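Local coordinates for Cyclo(L-leucyl-L-phenylalanyl) synthase (Streptomyces noursei, PDB 3OQV), which catalyses the ATP-independent formation of cyclo(L-phenylalanyl-L-leucyl) from phenylalanyl-tRNA and leucyl-tRNA, a step in the biosynthesis of the antibacterial albonoursin, at residues Y66-I71 and S118-Q123; A130-T135 and V179-P184. All blocks are in the same frame, centred on the assembly; numbering follows the deposited sequence.

Contact 1: residues Y66-I71 and S118-Q123. With PO4 (phosphate ion), chain D.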
ATOM      1  N   TYR A  66       1.525   5.597   3.753  1.00 22.16           N
ATOM      2  CA  TYR A  66       0.693   4.822   4.644  1.00 24.49           C
ATOM      3  C   TYR A  66      -0.791   4.973   4.300  1.00 22.92           C
ATOM      4  O   TYR A  66      -1.248   6.043   3.896  1.00 21.16           O
ATOM      5  CB  TYR A  66       0.992   5.162   6.105  1.00 24.69           C
ATOM      6  CG  TYR A  66       0.635   6.565   6.522  1.00 27.13           C
ATOM      7  CD1 TYR A  66      -0.588   6.828   7.137  1.00 28.94           C
ATOM      8  CD2 TYR A  66       1.557   7.601   6.417  1.00 25.78           C
ATOM      9  CE1 TYR A  66      -0.918   8.094   7.572  1.00 30.09           C
ATOM     10  CE2 TYR A  66       1.240   8.890   6.882  1.00 28.45           C
ATOM     11  CZ  TYR A  66      -0.003   9.116   7.456  1.00 29.44           C
ATOM     12  OH  TYR A  66      -0.361  10.367   7.912  1.00 33.99           O
ATOM     13  N   VAL A  67      -1.495   3.850   4.293  1.00 25.29           N
ATOM     14  CA  VAL A  67      -2.834   3.811   3.714  1.00 25.61           C
ATOM     15  C   VAL A  67      -3.869   4.114   4.793  1.00 28.14           C
ATOM     16  O   VAL A  67      -4.141   3.285   5.661  1.00 29.45           O
ATOM     17  CB  VAL A  67      -3.126   2.447   3.094  1.00 26.25           C
ATOM     18  CG1 VAL A  67      -4.481   2.478   2.382  1.00 26.70           C
ATOM     19  CG2 VAL A  67      -2.019   2.080   2.120  1.00 31.12           C
ATOM     20  N   ASP A  68      -4.422   5.317   4.741  1.00 26.71           N
ATOM     21  CA  ASP A  68      -5.299   5.817   5.789  1.00 28.67           C
ATOM     22  C   ASP A  68      -6.742   5.883   5.294  1.00 29.51           C
ATOM     23  O   ASP A  68      -7.631   6.285   6.034  1.00 32.51           O
ATOM     24  CB  ASP A  68      -4.824   7.187   6.297  1.00 27.92           C
ATOM     25  CG  ASP A  68      -4.772   8.247   5.199  1.00 32.62           C
ATOM     26  OD1 ASP A  68      -4.511   7.909   4.023  1.00 29.12           O
ATOM     27  OD2 ASP A  68      -4.951   9.439   5.529  1.00 30.15           O
ATOM     28  N   THR A  69      -6.982   5.397   4.079  1.00 28.22           N
ATOM     29  CA  THR A  69      -8.241   5.661   3.380  1.00 28.59           C
ATOM     30  C   THR A  69      -9.141   4.431   3.374  1.00 29.20           C
ATOM     31  O   THR A  69      -8.660   3.304   3.191  1.00 27.75           O
ATOM     32  CB  THR A  69      -7.985   6.090   1.921  1.00 31.74           C
ATOM     33  OG1 THR A  69      -6.991   5.237   1.343  1.00 31.32           O
ATOM     34  CG2 THR A  69      -7.487   7.526   1.878  1.00 33.43           C
ATOM     35  N   HIS A  70     -10.445   4.653   3.544  1.00 27.32           N
ATOM     36  CA  HIS A  70     -11.464   3.621   3.313  1.00 29.53           C
ATOM     37  C   HIS A  70     -11.509   2.543   4.393  1.00 30.93           C
ATOM     38  O   HIS A  70     -12.265   1.581   4.278  1.00 34.10           O
ATOM     39  CB  HIS A  70     -11.293   2.979   1.928  1.00 31.27           C
ATOM     40  CG  HIS A  70     -11.522   3.931   0.790  1.00 31.56           C
ATOM     41  ND1 HIS A  70     -12.707   4.613   0.620  1.00 31.15           N
ATOM     42  CD2 HIS A  70     -10.693   4.368  -0.192  1.00 24.47           C
ATOM     43  CE1 HIS A  70     -12.614   5.402  -0.437  1.00 34.66           C
ATOM     44  NE2 HIS A  70     -11.402   5.270  -0.950  1.00 29.17           N
ATOM     45  N   ILE A  71     -10.685   2.686   5.428  1.00 30.56           N
ATOM     46  CA  ILE A  71     -10.630   1.689   6.496  1.00 30.26           C
ATOM     47  C   ILE A  71     -11.944   1.635   7.254  1.00 31.45           C
ATOM     48  O   ILE A  71     -12.406   0.560   7.634  1.00 31.18           O
ATOM     49  CB  ILE A  71      -9.488   1.963   7.495  1.00 30.92           C
ATOM     50  CG1 ILE A  71      -8.129   1.985   6.780  1.00 31.41           C
ATOM     51  CG2 ILE A  71      -9.486   0.909   8.602  1.00 33.34           C
ATOM     52  CD1 ILE A  71      -7.031   2.689   7.586  1.00 31.72           C
ATOM     53  N   SER A 118       0.517  10.264   3.741  1.00 27.33           N
ATOM     54  CA  SER A 118      -0.677   9.421   3.741  1.00 25.64           C
ATOM     55  C   SER A 118      -1.197   9.234   2.317  1.00 24.65           C
ATOM     56  O   SER A 118      -0.969  10.083   1.462  1.00 24.06           O
ATOM     57  CB  SER A 118      -1.775  10.068   4.582  1.00 23.96           C
ATOM     58  OG  SER A 118      -2.162  11.309   4.008  1.00 26.55           O
ATOM     59  N   LEU A 119      -1.935   8.153   2.074  1.00 25.52           N
ATOM     60  CA  LEU A 119      -2.603   7.987   0.775  1.00 26.19           C
ATOM     61  C   LEU A 119      -3.599   9.125   0.528  1.00 25.37           C
ATOM     62  O   LEU A 119      -3.675   9.670  -0.572  1.00 24.33           O
ATOM     63  CB  LEU A 119      -3.293   6.626   0.664  1.00 24.45           C
ATOM     64  CG  LEU A 119      -3.934   6.260  -0.691  1.00 28.00           C
ATOM     65  CD1 LEU A 119      -2.961   6.467  -1.867  1.00 21.47           C
ATOM     66  CD2 LEU A 119      -4.412   4.816  -0.678  1.00 24.94           C
ATOM     67  N   SER A 120      -4.301   9.546   1.574  1.00 25.57           N
ATOM     68  CA  SER A 120      -5.278  10.610   1.409  1.00 23.73           C
ATOM     69  C   SER A 120      -4.649  11.923   0.941  1.00 24.88           C
ATOM     70  O   SER A 120      -5.202  12.585   0.075  1.00 27.70           O
ATOM     71  CB  SER A 120      -6.133  10.800   2.679  1.00 26.47           C
ATOM     72  OG  SER A 120      -5.377  11.392   3.707  1.00 27.15           O
ATOM     73  N   GLU A 121      -3.436  12.232   1.401  1.00 24.01           N
ATOM     74  CA  GLU A 121      -2.734  13.414   0.922  1.00 26.34           C
ATOM     75  C   GLU A 121      -2.315  13.235  -0.540  1.00 25.92           C
ATOM     76  O   GLU A 121      -2.407  14.151  -1.347  1.00 24.44           O
ATOM     77  CB  GLU A 121      -1.483  13.667   1.764  1.00 29.30           C
ATOM     78  CG  GLU A 121      -0.788  14.974   1.449  1.00 41.77           C
ATOM     79  CD  GLU A 121       0.503  15.136   2.227  1.00 51.45           C
ATOM     80  OE1 GLU A 121       0.646  14.458   3.271  1.00 51.88           O
ATOM     81  OE2 GLU A 121       1.383  15.906   1.770  1.00 55.49           O
ATOM     82  N   LEU A 122      -1.806  12.052  -0.849  1.00 23.04           N
ATOM     83  CA  LEU A 122      -1.321  11.736  -2.178  1.00 23.93           C
ATOM     84  C   LEU A 122      -2.474  11.833  -3.187  1.00 24.14           C
ATOM     85  O   LEU A 122      -2.291  12.256  -4.347  1.00 22.03           O
ATOM     86  CB  LEU A 122      -0.755  10.320  -2.146  1.00 21.72           C
ATOM     87  CG  LEU A 122      -0.080   9.816  -3.411  1.00 24.42           C
ATOM     88  CD1 LEU A 122       1.034  10.751  -3.833  1.00 28.81           C
ATOM     89  CD2 LEU A 122       0.480   8.422  -3.143  1.00 24.17           C
ATOM     90  N   GLN A 123      -3.684  11.542  -2.709  1.00 23.41           N
ATOM     91  CA  GLN A 123      -4.846  11.489  -3.585  1.00 24.65           C
ATOM     92  C   GLN A 123      -5.226  12.881  -4.072  1.00 25.80           C
ATOM     93  O   GLN A 123      -5.975  13.027  -5.037  1.00 27.95           O
ATOM     94  CB  GLN A 123      -6.036  10.875  -2.854  1.00 23.72           C
ATOM     95  CG  GLN A 123      -5.978   9.366  -2.709  1.00 24.32           C
ATOM     96  CD  GLN A 123      -7.303   8.815  -2.278  1.00 32.31           C
ATOM     97  OE1 GLN A 123      -7.893   9.306  -1.313  1.00 30.30           O
ATOM     98  NE2 GLN A 123      -7.837   7.863  -3.046  1.00 30.45           N
TER
HETATM   99  P   PO4 D 250     -11.634   7.933  -3.190  1.00 54.45           P
HETATM  100  O1  PO4 D 250     -10.529   6.994  -2.745  1.00 51.72           O
HETATM  101  O2  PO4 D 250     -12.666   7.122  -3.940  1.00 52.61           O
HETATM  102  O3  PO4 D 250     -12.262   8.611  -1.994  1.00 52.33           O
HETATM  103  O4  PO4 D 250     -11.058   8.999  -4.090  1.00 55.17           O

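Contact 2: residues A130-T135 and V179-P184. With DTD (dithiane diol), chain B; PO4 (phosphate ion), chain D.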
ATOM      1  N   ALA A 130      -4.358  11.844 -12.295  1.00 24.78           N
ATOM      2  CA  ALA A 130      -4.234  11.481 -13.706  1.00 28.18           C
ATOM      3  C   ALA A 130      -4.139   9.958 -13.864  1.00 27.97           C
ATOM      4  O   ALA A 130      -4.711   9.379 -14.795  1.00 29.64           O
ATOM      5  CB  ALA A 130      -3.041  12.174 -14.336  1.00 26.11           C
ATOM      6  N   VAL A 131      -3.400   9.317 -12.962  1.00 27.05           N
ATOM      7  CA  VAL A 131      -3.242   7.878 -13.021  1.00 27.05           C
ATOM      8  C   VAL A 131      -4.546   7.197 -12.646  1.00 25.94           C
ATOM      9  O   VAL A 131      -4.942   6.212 -13.262  1.00 27.53           O
ATOM     10  CB  VAL A 131      -2.080   7.389 -12.127  1.00 25.14           C
ATOM     11  CG1 VAL A 131      -2.031   5.859 -12.105  1.00 27.46           C
ATOM     12  CG2 VAL A 131      -0.764   7.970 -12.631  1.00 25.04           C
ATOM     13  N   ARG A 132      -5.222   7.735 -11.634  1.00 27.01           N
ATOM     14  CA  ARG A 132      -6.457   7.150 -11.138  1.00 26.85           C
ATOM     15  C   ARG A 132      -7.565   7.132 -12.193  1.00 28.38           C
ATOM     16  O   ARG A 132      -8.306   6.164 -12.298  1.00 29.91           O
ATOM     17  CB  ARG A 132      -6.918   7.905  -9.884  1.00 29.14           C
ATOM     18  CG  ARG A 132      -8.287   7.517  -9.363  1.00 31.93           C
ATOM     19  CD  ARG A 132      -8.240   6.250  -8.552  1.00 36.85           C
ATOM     20  NE  ARG A 132      -9.573   5.854  -8.096  1.00 38.63           N
ATOM     21  CZ  ARG A 132     -10.030   6.013  -6.858  1.00 41.68           C
ATOM     22  NH1 ARG A 132      -9.268   6.567  -5.923  1.00 40.26           N
ATOM     23  NH2 ARG A 132     -11.246   5.588  -6.547  1.00 43.14           N
ATOM     24  N   GLU A 133      -7.670   8.200 -12.973  1.00 30.81           N
ATOM     25  CA  GLU A 133      -8.483   8.186 -14.181  1.00 35.94           C
ATOM     26  C   GLU A 133      -8.242   6.894 -14.978  1.00 36.76           C
ATOM     27  O   GLU A 133      -9.188   6.225 -15.408  1.00 35.31           O
ATOM     28  CB  GLU A 133      -8.161   9.421 -15.027  1.00 36.94           C
ATOM     29  CG  GLU A 133      -9.196   9.760 -16.096  1.00 46.65           C
ATOM     30  CD  GLU A 133      -8.692  10.796 -17.099  1.00 54.58           C
ATOM     31  OE1 GLU A 133      -8.015  11.762 -16.682  1.00 57.09           O
ATOM     32  OE2 GLU A 133      -8.970  10.638 -18.308  1.00 57.05           O
ATOM     33  N   ARG A 134      -6.972   6.528 -15.129  1.00 35.26           N
ATOM     34  CA  ARG A 134      -6.589   5.420 -15.997  1.00 35.64           C
ATOM     35  C   ARG A 134      -6.901   4.071 -15.360  1.00 34.62           C
ATOM     36  O   ARG A 134      -7.409   3.175 -16.030  1.00 35.57           O
ATOM     37  CB  ARG A 134      -5.100   5.486 -16.342  1.00 33.03           C
ATOM     38  CG  ARG A 134      -4.785   6.336 -17.552  1.00 39.21           C
ATOM     39  CD  ARG A 134      -3.283   6.447 -17.739  1.00 44.45           C
ATOM     40  NE  ARG A 134      -2.859   7.842 -17.728  1.00 48.36           N
ATOM     41  CZ  ARG A 134      -1.809   8.308 -17.066  1.00 44.83           C
ATOM     42  NH1 ARG A 134      -1.035   7.492 -16.354  1.00 32.07           N
ATOM     43  NH2 ARG A 134      -1.519   9.599 -17.140  1.00 50.56           N
ATOM     44  N   THR A 135      -6.582   3.921 -14.073  1.00 33.69           N
ATOM     45  CA  THR A 135      -6.871   2.673 -13.364  1.00 33.58           C
ATOM     46  C   THR A 135      -8.376   2.412 -13.185  1.00 33.53           C
ATOM     47  O   THR A 135      -8.827   1.279 -13.340  1.00 33.23           O
ATOM     48  CB  THR A 135      -6.147   2.573 -11.988  1.00 34.26           C
ATOM     49  OG1 THR A 135      -6.497   3.696 -11.160  1.00 31.14           O
ATOM     50  CG2 THR A 135      -4.638   2.511 -12.171  1.00 30.21           C
ATOM     51  N   VAL A 179      -9.073  -0.902  -2.544  1.00 24.95           N
ATOM     52  CA  VAL A 179      -8.082  -1.411  -3.484  1.00 24.48           C
ATOM     53  C   VAL A 179      -7.947  -0.469  -4.687  1.00 24.91           C
ATOM     54  O   VAL A 179      -6.833  -0.184  -5.125  1.00 25.29           O
ATOM     55  CB  VAL A 179      -8.433  -2.829  -3.961  1.00 25.25           C
ATOM     56  CG1 VAL A 179      -7.723  -3.151  -5.296  1.00 23.52           C
ATOM     57  CG2 VAL A 179      -8.064  -3.865  -2.879  1.00 25.66           C
ATOM     58  N   LEU A 180      -9.069   0.055  -5.179  1.00 22.62           N
ATOM     59  CA  LEU A 180      -9.033   1.038  -6.262  1.00 26.92           C
ATOM     60  C   LEU A 180      -8.296   2.330  -5.904  1.00 26.89           C
ATOM     61  O   LEU A 180      -7.742   2.972  -6.786  1.00 26.64           O
ATOM     62  CB  LEU A 180     -10.443   1.363  -6.781  1.00 26.49           C
ATOM     63  CG  LEU A 180     -11.147   0.189  -7.462  1.00 34.73           C
ATOM     64  CD1 LEU A 180     -12.487   0.614  -8.045  1.00 35.05           C
ATOM     65  CD2 LEU A 180     -10.260  -0.448  -8.532  1.00 38.84           C
ATOM     66  N   ALA A 181      -8.371   2.755  -4.640  1.00 25.78           N
ATOM     67  CA  ALA A 181      -7.557   3.872  -4.159  1.00 26.15           C
ATOM     68  C   ALA A 181      -6.049   3.585  -4.243  1.00 25.67           C
ATOM     69  O   ALA A 181      -5.253   4.498  -4.449  1.00 27.05           O
ATOM     70  CB  ALA A 181      -7.962   4.272  -2.719  1.00 25.91           C
ATOM     71  N   GLU A 182      -5.667   2.328  -4.021  1.00 25.45           N
ATOM     72  CA  GLU A 182      -4.256   1.906  -4.011  1.00 24.15           C
ATOM     73  C   GLU A 182      -3.716   1.672  -5.419  1.00 26.02           C
ATOM     74  O   GLU A 182      -2.501   1.673  -5.641  1.00 25.74           O
ATOM     75  CB  GLU A 182      -4.108   0.608  -3.211  1.00 25.20           C
ATOM     76  CG  GLU A 182      -4.296   0.788  -1.703  1.00 28.25           C
ATOM     77  CD  GLU A 182      -3.885  -0.448  -0.920  1.00 30.26           C
ATOM     78  OE1 GLU A 182      -4.155  -1.566  -1.395  1.00 30.59           O
ATOM     79  OE2 GLU A 182      -3.240  -0.314   0.143  1.00 34.02           O
ATOM     80  N   ALA A 183      -4.626   1.448  -6.358  1.00 23.35           N
ATOM     81  CA  ALA A 183      -4.269   0.923  -7.674  1.00 27.00           C
ATOM     82  C   ALA A 183      -3.312   1.811  -8.481  1.00 25.29           C
ATOM     83  O   ALA A 183      -2.430   1.288  -9.162  1.00 24.04           O
ATOM     84  CB  ALA A 183      -5.530   0.617  -8.488  1.00 26.88           C
ATOM     85  N   PRO A 184      -3.505   3.145  -8.445  1.00 25.81           N
ATOM     86  CA  PRO A 184      -2.524   4.023  -9.097  1.00 26.14           C
ATOM     87  C   PRO A 184      -1.089   3.720  -8.668  1.00 26.32           C
ATOM     88  O   PRO A 184      -0.163   3.784  -9.491  1.00 22.65           O
ATOM     89  CB  PRO A 184      -2.948   5.418  -8.626  1.00 23.86           C
ATOM     90  CG  PRO A 184      -4.469   5.293  -8.526  1.00 24.55           C
ATOM     91  CD  PRO A 184      -4.676   3.900  -7.950  1.00 26.32           C
TER
HETATM   92  S1  DTD B 248       0.444  -0.459  -2.732  1.00 71.60           S
HETATM   93  C1  DTD B 248       0.472  -2.135  -2.190  1.00 67.05           C
HETATM   94  C2  DTD B 248       1.189  -2.176  -0.848  1.00 67.24           C
HETATM   95  O2  DTD B 248       1.682  -3.499  -0.598  1.00 66.75           O
HETATM   96  C3  DTD B 248       0.237  -1.710   0.251  1.00 65.51           C
HETATM   97  O3  DTD B 248       0.525  -2.357   1.497  1.00 64.32           O
HETATM   98  C4  DTD B 248       0.324  -0.199   0.432  1.00 67.66           C
HETATM   99  S4  DTD B 248       0.056   0.637  -1.102  1.00 68.91           S
HETATM  100  P   PO4 D 250     -11.634   7.933  -3.190  1.00 54.45           P
HETATM  101  O1  PO4 D 250     -10.529   6.994  -2.745  1.00 51.72           O
HETATM  102  O2  PO4 D 250     -12.666   7.122  -3.940  1.00 52.61           O
HETATM  103  O3  PO4 D 250     -12.262   8.611  -1.994  1.00 52.33           O
HETATM  104  O4  PO4 D 250     -11.058   8.999  -4.090  1.00 55.17           O
HETATM  105  O   HOH W   1      -8.522   2.730  -9.684  1.00 24.96           O

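Contact 1: residues Y66-I71 and S118-Q123
The ring of Tyr66 lies against Ser118, whose CA sits 3.7 Å above the ring plane, over its centre. Ser118 CB extends the contact toward the hydroxyl end as a CH-pi interaction, 3.9 Å from the centroid of the Tyr66 ring. A chi1 of 66° puts Tyr66 CG, and the ring with it, on the Ser118 side; the hydroxyl is hydrogen-bonded to Arg97. The second ring, His70, is met at its edge by a phosphate ion, probably from the crystallisation liquor: His70 NE2 donates to phosphate O1 over 2.6 Å. Gln123 NE2 donates to the same oxygen at 2.8 Å in an almost straight bond, so one phosphate atom joins the two segments. In the flat carboxylate of Asp68, OD1 accepts from Ser120 N (3.0 Å) and OD2 from Ser120 OG (2.7 Å), each through its syn lone pair; two bonds to one residue fix the rotation of the carboxylate, and its negative charge at the first turn of helix 119-122 should be favourable. Ser118 is the N-cap of that helix, its OG accepting from Glu121 N. On the Val67 side Leu119 CD2 packs on Val67 CG1 (3.9 Å) and reaches Thr69 OG1, the Thr69 and Leu119 side chains crossing at about a right angle. Thr69 CG2 touches Ser120 CB and Gln123 OE1. Leu119 N donates to Tyr66 O at 2.9 Å, beside the parallel bridge of Tyr66 with Ser118. Strand 59-67 and strand 114-118, one of the two outermost, thus end side by side, one running into a loop and the other into a helix, at the C-terminal ends of the strands of a parallel Rossmann-fold sheet, where Val67 belongs to the pocket holding dithiane diol.

Contact 2: residues A130-T135 and V179-P184
Pro184 meets helix 130-135: its CB lies 3.6 Å from Val131 CG1, while Pro184 CG packs near Arg132 CA and CB and Thr135 OG1. The Thr135 side chain crosses the proline at about a right angle, and its CB faces Ala183 CB. Arg132 bends at chi2 (80°), and its guanidinium reaches the other helix, where Leu180 O lies 3.6 Å above one face, offset toward the rim. At its edge are two weak hydrogen bonds to phosphate, NH1 to O1 (3.4 Å) and NH2 to O2 (3.3 Å). A water accepts from Thr135 OG1 at 2.7 Å and donates to Leu180 O, bridging the helices. The guanidinium is positioned chiefly from outside the segments: Asp136 forms a salt bridge with Arg132 NE, and Tyr128 OH is hydrogen-bonded to Arg132 NH1 and Ala181 O. The segment axes approach to 8.8 Å, with 121° between their N-to-C directions. Helix 179-184 kinks at Pro184, whose N lacks a bond to the preceding turn. Apart from the Thr135 hydroxyl and its water the proline side is apolar; on the arginine side the positive charge, shared with Asp136, may favour an anion beside Ala181, in the part of helix 169-193 that probably binds substrate.

Contacts 1 and 2 follow one another along the chain, helix 126-141 coming next after helix 119-122, and their centres are 13 Å apart. At the phosphate, Gln123 NE2 comes within 3.5 Å of Arg132 NH1 and 3.6 Å of Ala181 CB, while His70 CD2 lies 3.7 Å from Ala181 CB; both contacts supply donors to the same ion, contact 2 only through the weak bonds of Arg132. At the pocket, Val67 CG2 packs 3.3 Å from Glu182 OE2. Val67 and Glu182 line the dithiane diol site together with Ser37, the inferred nucleophile, and Glu182 may be critical to catalysis, as in related enzymes. Val67 and Glu182 thus approach the ligand from the sheet and from helix 169-193.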